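Local coordinates for geobacter metallireducens SMUG1 (Geobacter metallireducens, PDB 5H99), which belongs to the SMUG1 branch of the uracil DNA glycosylase superfamily and is built around a four-stranded parallel sheet with helices packed against it, at residues L34-E39 with G88-P93; V189-E194 with V208-H213; P183-G188 with A234-D239. The protein carries 1 engineered substitution. All coordinates share one frame; numbering follows the deposited sequence.

Interaction 1 of 3, residues L34-E39 with G88-P93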
loop_
_atom_site.group_PDB
_atom_site.type_symbol
_atom_site.label_atom_id
_atom_site.label_comp_id
_atom_site.label_asym_id
_atom_site.label_seq_id
_atom_site.Cartn_x
_atom_site.Cartn_y
_atom_site.Cartn_z
ATOM N N LEU A 34 -8.344 -1.095 -5.555
ATOM C CA LEU A 34 -8.119 -2.440 -6.064
ATOM C C LEU A 34 -9.150 -2.798 -7.132
ATOM O O LEU A 34 -8.897 -3.648 -7.987
ATOM C CB LEU A 34 -8.148 -3.461 -4.926
ATOM C CG LEU A 34 -6.987 -3.354 -3.935
ATOM C CD1 LEU A 34 -6.903 -4.598 -3.062
ATOM C CD2 LEU A 34 -5.675 -3.105 -4.659
ATOM N N LEU A 35 -10.314 -2.158 -7.073
ATOM C CA LEU A 35 -11.332 -2.325 -8.107
ATOM C C LEU A 35 -11.209 -1.313 -9.246
ATOM O O LEU A 35 -11.037 -1.703 -10.399
ATOM C CB LEU A 35 -12.735 -2.248 -7.498
ATOM C CG LEU A 35 -13.066 -3.310 -6.445
ATOM C CD1 LEU A 35 -14.400 -3.016 -5.775
ATOM C CD2 LEU A 35 -13.075 -4.695 -7.075
ATOM N N TYR A 36 -11.294 -0.021 -8.935
ATOM C CA TYR A 36 -11.395 0.982 -9.995
ATOM C C TYR A 36 -10.039 1.289 -10.625
ATOM O O TYR A 36 -9.964 1.896 -11.693
ATOM C CB TYR A 36 -12.038 2.278 -9.474
ATOM C CG TYR A 36 -11.257 3.052 -8.426
ATOM C CD1 TYR A 36 -10.172 3.845 -8.783
ATOM C CD2 TYR A 36 -11.636 3.031 -7.090
ATOM C CE1 TYR A 36 -9.468 4.565 -7.837
ATOM C CE2 TYR A 36 -10.939 3.753 -6.136
ATOM C CZ TYR A 36 -9.855 4.518 -6.516
ATOM O OH TYR A 36 -9.155 5.236 -5.575
ATOM N N ALA A 37 -8.971 0.865 -9.960
ATOM C CA ALA A 37 -7.625 1.035 -10.492
ATOM C C ALA A 37 -6.926 -0.316 -10.537
ATOM O O ALA A 37 -5.715 -0.408 -10.341
ATOM C CB ALA A 37 -6.833 2.027 -9.655
ATOM N N ARG A 38 -7.711 -1.362 -10.782
ATOM C CA ARG A 38 -7.192 -2.722 -10.859
ATOM C C ARG A 38 -6.102 -2.872 -11.912
ATOM O O ARG A 38 -5.156 -3.626 -11.723
ATOM C CB ARG A 38 -8.314 -3.718 -11.158
ATOM C CG ARG A 38 -7.849 -5.164 -11.076
ATOM C CD ARG A 38 -8.910 -6.150 -11.524
ATOM N NE ARG A 38 -8.433 -7.525 -11.402
ATOM C CZ ARG A 38 -7.622 -8.118 -12.273
ATOM N NH1 ARG A 38 -7.192 -7.456 -13.339
ATOM N NH2 ARG A 38 -7.239 -9.372 -12.076
ATOM N N GLU A 39 -6.247 -2.167 -13.029
ATOM C CA GLU A 39 -5.348 -2.347 -14.163
ATOM C C GLU A 39 -3.904 -1.891 -13.866
ATOM O O GLU A 39 -2.967 -2.680 -14.038
ATOM C CB GLU A 39 -5.912 -1.620 -15.390
ATOM C CG GLU A 39 -5.451 -2.154 -16.727
ATOM C CD GLU A 39 -6.140 -1.455 -17.882
ATOM O OE1 GLU A 39 -5.741 -0.319 -18.213
ATOM O OE2 GLU A 39 -7.085 -2.040 -18.456
ATOM N N GLY A 88 -2.430 2.857 -17.150
ATOM C CA GLY A 88 -3.629 2.069 -16.947
ATOM C C GLY A 88 -4.950 2.804 -16.989
ATOM O O GLY A 88 -5.008 4.034 -16.956
ATOM N N THR A 89 -6.019 2.020 -17.060
ATOM C CA THR A 89 -7.371 2.537 -16.960
ATOM C C THR A 89 -7.718 2.749 -15.496
ATOM O O THR A 89 -7.681 1.809 -14.702
ATOM C CB THR A 89 -8.395 1.585 -17.604
ATOM O OG1 THR A 89 -8.307 1.682 -19.032
ATOM C CG2 THR A 89 -9.809 1.938 -17.161
ATOM N N VAL A 90 -8.041 3.984 -15.134
ATOM C CA VAL A 90 -8.514 4.267 -13.789
ATOM C C VAL A 90 -9.866 4.956 -13.864
ATOM O O VAL A 90 -9.967 6.108 -14.285
ATOM C CB VAL A 90 -7.525 5.148 -13.000
ATOM C CG1 VAL A 90 -8.091 5.478 -11.628
ATOM C CG2 VAL A 90 -6.181 4.449 -12.867
ATOM N N THR A 91 -10.905 4.239 -13.454
ATOM C CA THR A 91 -12.251 4.789 -13.462
ATOM C C THR A 91 -12.557 5.372 -12.095
ATOM O O THR A 91 -11.928 5.014 -11.100
ATOM C CB THR A 91 -13.308 3.728 -13.826
ATOM O OG1 THR A 91 -13.302 2.684 -12.844
ATOM C CG2 THR A 91 -13.020 3.136 -15.197
ATOM N N ARG A 92 -13.520 6.282 -12.051
ATOM C CA ARG A 92 -13.863 6.957 -10.811
ATOM C C ARG A 92 -14.709 6.044 -9.937
ATOM O O ARG A 92 -15.556 5.305 -10.442
ATOM C CB ARG A 92 -14.591 8.268 -11.108
ATOM C CG ARG A 92 -13.796 9.177 -12.027
ATOM C CD ARG A 92 -14.371 10.576 -12.105
ATOM N NE ARG A 92 -13.670 11.369 -13.110
ATOM C CZ ARG A 92 -12.667 12.198 -12.837
ATOM N NH1 ARG A 92 -12.242 12.337 -11.589
ATOM N NH2 ARG A 92 -12.084 12.881 -13.812
ATOM N N PRO A 93 -14.470 6.079 -8.618
ATOM C CA PRO A 93 -15.252 5.272 -7.679
ATOM C C PRO A 93 -16.713 5.689 -7.708
ATOM O O PRO A 93 -17.001 6.854 -7.984
ATOM C CB PRO A 93 -14.621 5.588 -6.317
ATOM C CG PRO A 93 -13.321 6.260 -6.620
ATOM C CD PRO A 93 -13.510 6.951 -7.926
#
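Tyr36, at the end of the short helix 33-36, is held by the loop 88-93, which runs nearly antiparallel to residues 36-39. The tight part of the contact is at its ring. Pro93 CG lies over one face in a CH-pi contact, 3.8 Å from the Tyr36 ring centroid, and is displaced toward the rim so that it comes 3.5 Å from Tyr36 CE2. Val90 meets the ring at its edge, with CG1 near the ring plane and 3.9 Å from Tyr36 CD1; its other methyl, CG2, rests 4.1 Å from Ala37 CB. Thr91 O, oblique to the ring, is closer still, 3.1 Å from Tyr36 CD1. A chi1 of 65° sets Tyr36 CG between the backbone N and the carbonyl carbon, bringing the ring alongside the loop. Val102 covers Tyr36, Val90 and Pro93 from outside the two segments, and the phenol OH bonds to Ala68 O.

At the kink before helix 38-48, Tyr36 O accepts a hydrogen bond from Thr91 N at 3.1 Å (151° at the hydrogen) and also receives a CA-H...O contact from Val90 CA.

The other end is exposed and much more polar. The extended Glu39 chain reaches across to Thr89, where Glu39 OE1 accepts a hydrogen bond from Thr89 N at 2.6 Å, the donor standing 46° out of the carboxylate plane.

The chemistry therefore changes along the loop: packing against Pro93 and Val90 and a backbone bond hold Tyr36, while at the surface a carboxylate grips one amide N-H, an attraction that its negative charge should strengthen.

Interaction 2 of 3, residues V189-E194 with V208-H213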
loop_
_atom_site.group_PDB
_atom_site.type_symbol
_atom_site.label_atom_id
_atom_site.label_comp_id
_atom_site.label_asym_id
_atom_site.label_seq_id
_atom_site.Cartn_x
_atom_site.Cartn_y
_atom_site.Cartn_z
ATOM N N VAL A 189 5.643 0.399 7.254
ATOM C CA VAL A 189 5.937 1.805 7.023
ATOM C C VAL A 189 5.147 2.624 8.034
ATOM O O VAL A 189 3.962 2.901 7.846
ATOM C CB VAL A 189 5.592 2.241 5.591
ATOM C CG1 VAL A 189 5.957 3.701 5.385
ATOM C CG2 VAL A 189 6.323 1.364 4.586
ATOM N N GLY A 190 5.825 3.004 9.112
ATOM C CA GLY A 190 5.185 3.598 10.270
ATOM C C GLY A 190 4.881 2.529 11.303
ATOM O O GLY A 190 4.821 1.344 10.979
ATOM N N ALA A 191 4.671 2.952 12.546
ATOM C CA ALA A 191 4.507 2.026 13.668
ATOM C C ALA A 191 3.166 1.298 13.601
ATOM O O ALA A 191 3.032 0.164 14.062
ATOM C CB ALA A 191 4.641 2.771 14.987
ATOM N N PHE A 192 2.177 1.972 13.031
ATOM C CA PHE A 192 0.814 1.462 12.924
ATOM C C PHE A 192 0.780 0.270 11.949
ATOM O O PHE A 192 0.223 -0.806 12.252
ATOM C CB PHE A 192 -0.099 2.629 12.511
ATOM C CG PHE A 192 -1.550 2.278 12.348
ATOM C CD1 PHE A 192 -2.161 1.338 13.160
ATOM C CD2 PHE A 192 -2.333 2.989 11.451
ATOM C CE1 PHE A 192 -3.508 1.050 13.013
ATOM C CE2 PHE A 192 -3.680 2.717 11.309
ATOM C CZ PHE A 192 -4.269 1.747 12.093
ATOM N N ALA A 193 1.425 0.455 10.799
ATOM C CA ALA A 193 1.601 -0.616 9.826
ATOM C C ALA A 193 2.344 -1.805 10.441
ATOM O O ALA A 193 1.961 -2.961 10.234
ATOM C CB ALA A 193 2.345 -0.102 8.600
ATOM N N GLU A 194 3.394 -1.515 11.208
ATOM C CA GLU A 194 4.171 -2.565 11.865
ATOM C C GLU A 194 3.314 -3.358 12.843
ATOM O O GLU A 194 3.408 -4.586 12.908
ATOM C CB GLU A 194 5.378 -1.978 12.602
ATOM C CG GLU A 194 6.230 -3.028 13.310
ATOM C CD GLU A 194 7.207 -2.434 14.309
ATOM O OE1 GLU A 194 8.258 -3.064 14.556
ATOM O OE2 GLU A 194 6.925 -1.348 14.855
ATOM N N VAL A 208 9.784 -9.030 11.779
ATOM C CA VAL A 208 9.023 -7.827 11.542
ATOM C C VAL A 208 9.728 -6.608 12.131
ATOM O O VAL A 208 10.276 -6.661 13.234
ATOM C CB VAL A 208 7.624 -7.929 12.110
ATOM C CG1 VAL A 208 6.793 -6.781 11.550
ATOM C CG2 VAL A 208 6.987 -9.274 11.745
ATOM N N GLY A 209 9.705 -5.510 11.386
ATOM C CA GLY A 209 10.367 -4.286 11.787
ATOM C C GLY A 209 9.644 -3.112 11.165
ATOM O O GLY A 209 8.541 -3.268 10.640
ATOM N N ARG A 210 10.248 -1.932 11.232
ATOM C CA ARG A 210 9.632 -0.751 10.645
ATOM C C ARG A 210 10.660 0.297 10.246
ATOM O O ARG A 210 11.760 0.347 10.797
ATOM C CB ARG A 210 8.618 -0.134 11.609
ATOM C CG ARG A 210 9.242 0.559 12.805
ATOM C CD ARG A 210 8.180 1.222 13.662
ATOM N NE ARG A 210 8.474 1.090 15.085
ATOM C CZ ARG A 210 9.157 1.983 15.792
ATOM N NH1 ARG A 210 9.379 1.779 17.084
ATOM N NH2 ARG A 210 9.616 3.083 15.209
ATOM N N ILE A 211 10.301 1.122 9.269
ATOM C CA ILE A 211 11.039 2.349 9.008
ATOM C C ILE A 211 10.131 3.535 9.314
ATOM O O ILE A 211 8.908 3.404 9.310
ATOM C CB ILE A 211 11.541 2.436 7.549
ATOM C CG1 ILE A 211 10.368 2.563 6.575
ATOM C CG2 ILE A 211 12.419 1.241 7.210
ATOM C CD1 ILE A 211 10.769 3.080 5.210
ATOM N N ILE A 212 10.732 4.683 9.600
ATOM C CA ILE A 212 9.978 5.892 9.896
ATOM C C ILE A 212 9.102 6.296 8.708
ATOM O O ILE A 212 9.545 6.258 7.560
ATOM C CB ILE A 212 10.934 7.048 10.276
ATOM C CG1 ILE A 212 10.175 8.365 10.427
ATOM C CG2 ILE A 212 12.058 7.184 9.251
ATOM C CD1 ILE A 212 10.941 9.427 11.184
ATOM N N HIS A 213 7.857 6.674 8.983
ATOM C CA HIS A 213 6.926 7.084 7.936
ATOM C C HIS A 213 7.470 8.384 7.326
ATOM O O HIS A 213 7.962 9.263 8.051
ATOM C CB HIS A 213 5.526 7.260 8.515
ATOM C CG HIS A 213 4.417 7.079 7.524
ATOM N ND1 HIS A 213 4.128 8.007 6.544
ATOM C CD2 HIS A 213 3.530 6.070 7.346
ATOM C CE1 HIS A 213 3.116 7.584 5.815
ATOM N NE2 HIS A 213 2.730 6.407 6.281
#
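The beta-alpha-beta unit of strand 185-189, helix 191-200 and strand 207-211 closes here, where Val189 pairs in parallel with Ile211 and the chain turns into the helix. The N-H of Gly190, the N-cap residue, bonds to Ile211 O at 3.1 Å. With no side chain, and with positive phi, Gly190 fits against His213, whose ring edge faces Gly190 CA. Val189 CG1 lies over a face of the same ring, 4.3 Å from its centroid, and Val189 O is 3.2 Å from His213 CD2.

One helical turn further on, Glu194 leans across the strand. Its CG, anti to the backbone N, lies 3.5 Å from Gly209 O, and the extended chain carries the carboxylate on to Arg210. There Arg210 NE bonds to Glu194 OE2 at 2.9 Å in a salt bridge. Glu194 OE2 lies in the guanidinium plane, while Arg210 NE approaches OE2 from above the carboxylate plane, the two planes being 71° apart; the bond is bent, 130° at the hydrogen. Ala191 CA supports the arginine chain, 3.8 Å from Arg210 CD.

The ion pair uses one carboxylate oxygen and one N-H; with the backbone bond at the turn it ties the start of helix 191-200 to strand 207-211.

Interaction 3 of 3, residues P183-G188 with A234-D239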
loop_
_atom_site.group_PDB
_atom_site.type_symbol
_atom_site.label_atom_id
_atom_site.label_comp_id
_atom_site.label_asym_id
_atom_site.label_seq_id
_atom_site.Cartn_x
_atom_site.Cartn_y
_atom_site.Cartn_z
ATOM N N PRO A 183 9.283 -13.610 2.252
ATOM C CA PRO A 183 10.302 -12.638 2.654
ATOM C C PRO A 183 10.996 -13.017 3.958
ATOM O O PRO A 183 10.400 -13.688 4.801
ATOM C CB PRO A 183 9.496 -11.352 2.828
ATOM C CG PRO A 183 8.169 -11.833 3.304
ATOM C CD PRO A 183 7.929 -13.164 2.628
ATOM N N ARG A 184 12.247 -12.595 4.114
ATOM C CA ARG A 184 12.966 -12.795 5.364
ATOM C C ARG A 184 12.492 -11.795 6.409
ATOM O O ARG A 184 12.386 -12.116 7.593
ATOM C CB ARG A 184 14.473 -12.643 5.154
ATOM C CG ARG A 184 15.295 -12.817 6.420
ATOM C CD ARG A 184 16.776 -12.614 6.150
ATOM N NE ARG A 184 17.058 -11.258 5.684
ATOM C CZ ARG A 184 17.317 -10.227 6.484
ATOM N NH1 ARG A 184 17.323 -10.389 7.801
ATOM N NH2 ARG A 184 17.562 -9.031 5.967
ATOM N N VAL A 185 12.198 -10.583 5.953
ATOM C CA VAL A 185 11.779 -9.508 6.841
ATOM C C VAL A 185 10.540 -8.807 6.296
ATOM O O VAL A 185 10.416 -8.591 5.091
ATOM C CB VAL A 185 12.905 -8.463 7.044
ATOM C CG1 VAL A 185 12.493 -7.409 8.062
ATOM C CG2 VAL A 185 14.195 -9.135 7.480
ATOM N N VAL A 186 9.630 -8.452 7.196
ATOM C CA VAL A 186 8.471 -7.656 6.834
ATOM C C VAL A 186 8.569 -6.321 7.555
ATOM O O VAL A 186 8.541 -6.262 8.784
ATOM C CB VAL A 186 7.151 -8.358 7.200
ATOM C CG1 VAL A 186 5.973 -7.419 6.996
ATOM C CG2 VAL A 186 6.981 -9.628 6.380
ATOM N N ILE A 187 8.685 -5.248 6.782
ATOM C CA ILE A 187 8.929 -3.931 7.350
ATOM C C ILE A 187 7.713 -3.032 7.184
ATOM O O ILE A 187 7.317 -2.697 6.068
ATOM C CB ILE A 187 10.154 -3.258 6.699
ATOM C CG1 ILE A 187 11.388 -4.148 6.852
ATOM C CG2 ILE A 187 10.403 -1.893 7.313
ATOM C CD1 ILE A 187 12.672 -3.497 6.388
ATOM N N GLY A 188 7.121 -2.650 8.310
ATOM C CA GLY A 188 5.984 -1.753 8.306
ATOM C C GLY A 188 6.424 -0.329 8.043
ATOM O O GLY A 188 7.460 0.107 8.539
ATOM N N ALA A 234 19.505 -0.850 8.415
ATOM C CA ALA A 234 20.758 -1.469 8.834
ATOM C C ALA A 234 20.558 -2.355 10.063
ATOM O O ALA A 234 21.125 -3.445 10.151
ATOM C CB ALA A 234 21.806 -0.403 9.112
ATOM N N GLU A 235 19.749 -1.882 11.007
ATOM C CA GLU A 235 19.479 -2.623 12.235
ATOM C C GLU A 235 18.666 -3.881 11.962
ATOM O O GLU A 235 18.762 -4.864 12.695
ATOM C CB GLU A 235 18.727 -1.746 13.239
ATOM C CG GLU A 235 19.498 -0.544 13.748
ATOM C CD GLU A 235 19.085 -0.149 15.152
ATOM O OE1 GLU A 235 18.899 1.063 15.398
ATOM O OE2 GLU A 235 18.943 -1.046 16.008
ATOM N N LEU A 236 17.862 -3.845 10.905
ATOM C CA LEU A 236 17.100 -5.016 10.492
ATOM C C LEU A 236 17.948 -5.940 9.627
ATOM O O LEU A 236 17.474 -6.969 9.145
ATOM C CB LEU A 236 15.832 -4.597 9.747
ATOM C CG LEU A 236 14.757 -3.981 10.644
ATOM C CD1 LEU A 236 13.855 -3.038 9.858
ATOM C CD2 LEU A 236 13.945 -5.070 11.330
ATOM N N GLY A 237 19.207 -5.561 9.434
ATOM C CA GLY A 237 20.146 -6.366 8.678
ATOM C C GLY A 237 19.841 -6.439 7.195
ATOM O O GLY A 237 20.053 -7.475 6.565
ATOM N N VAL A 238 19.336 -5.346 6.632
ATOM C CA VAL A 238 19.096 -5.291 5.196
ATOM C C VAL A 238 20.008 -4.243 4.548
ATOM O O VAL A 238 20.108 -3.100 5.006
ATOM C CB VAL A 238 17.589 -5.027 4.866
ATOM C CG1 VAL A 238 16.695 -5.788 5.832
ATOM C CG2 VAL A 238 17.237 -3.551 4.898
ATOM N N ASP A 239 20.748 -4.671 3.532
ATOM C CA ASP A 239 21.568 -3.756 2.749
ATOM C C ASP A 239 20.680 -2.977 1.788
ATOM O O ASP A 239 19.917 -3.564 1.021
ATOM C CB ASP A 239 22.662 -4.510 1.993
ATOM C CG ASP A 239 23.691 -5.126 2.923
ATOM O OD1 ASP A 239 24.374 -4.366 3.642
ATOM O OD2 ASP A 239 23.819 -6.368 2.933
#
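Ile187 and Leu236 meet where strand 185-189 of the parallel sheet is covered by the chain leaving helix 225-235, which ends in a Schellman motif at Gly237. The apolar contacts are led by these two side chains, which reach toward each other tip to tip with Ile187 CD1 3.7 Å from Leu236 CD1. Val185, two residues back on the same side of the strand, touches more loosely: its CG1 is 4.3 Å from Leu236 CD2 and its CG2 is 4.5 Å from Val238 CG1. Ile187 and Val238 both also touch Leu233 of the helix and Val55 of the neighbouring strand, which extends the apolar layer.

The polar contacts come from Arg184, just before the strand. Its chain is extended as far as CG and CD, then bends at chi3 (62°), folding the guanidinium back over Val185 CG2 and toward the carbonyls at the helix end. Arg184 NH2 stands 3.0 Å from Gly237 O, while Leu236 O lies at the guanidinium edge, 3.7 Å from NH1 of Arg184. Glu54 and Glu207 make long, weak ion pairs with Arg184 NE and NH1 respectively.

Gly237, with positive phi, turns the chain so that Val238 points back to the strand, where, in plain packing, Val238 CG1 comes 3.4 Å from Arg184 NH2.

In the fold
Interactions 2 and 3 share the four-stranded parallel sheet. Their centres are 11 Å apart, and they meet where the neighbouring strands 185-189 and 207-211 pair, through probable hydrogen bonds from Gly188 N to Gly209 O and from Gly209 N to Val186 O. Along the chain, interaction 3 encloses interaction 2: strand 185-189 opens interaction 3 and its last residue begins interaction 2, helix 191-200 and strand 207-211 follow, and the end of helix 225-235 returns to strand 185-189. Interaction 1 comes earlier and lies on the opposite side of the chain's centre, 27 and 31 Å from the other two between centres. It fastens a long loop to the helices 33-36 and 38-48, whereas the other pair consolidates one edge of the sheet.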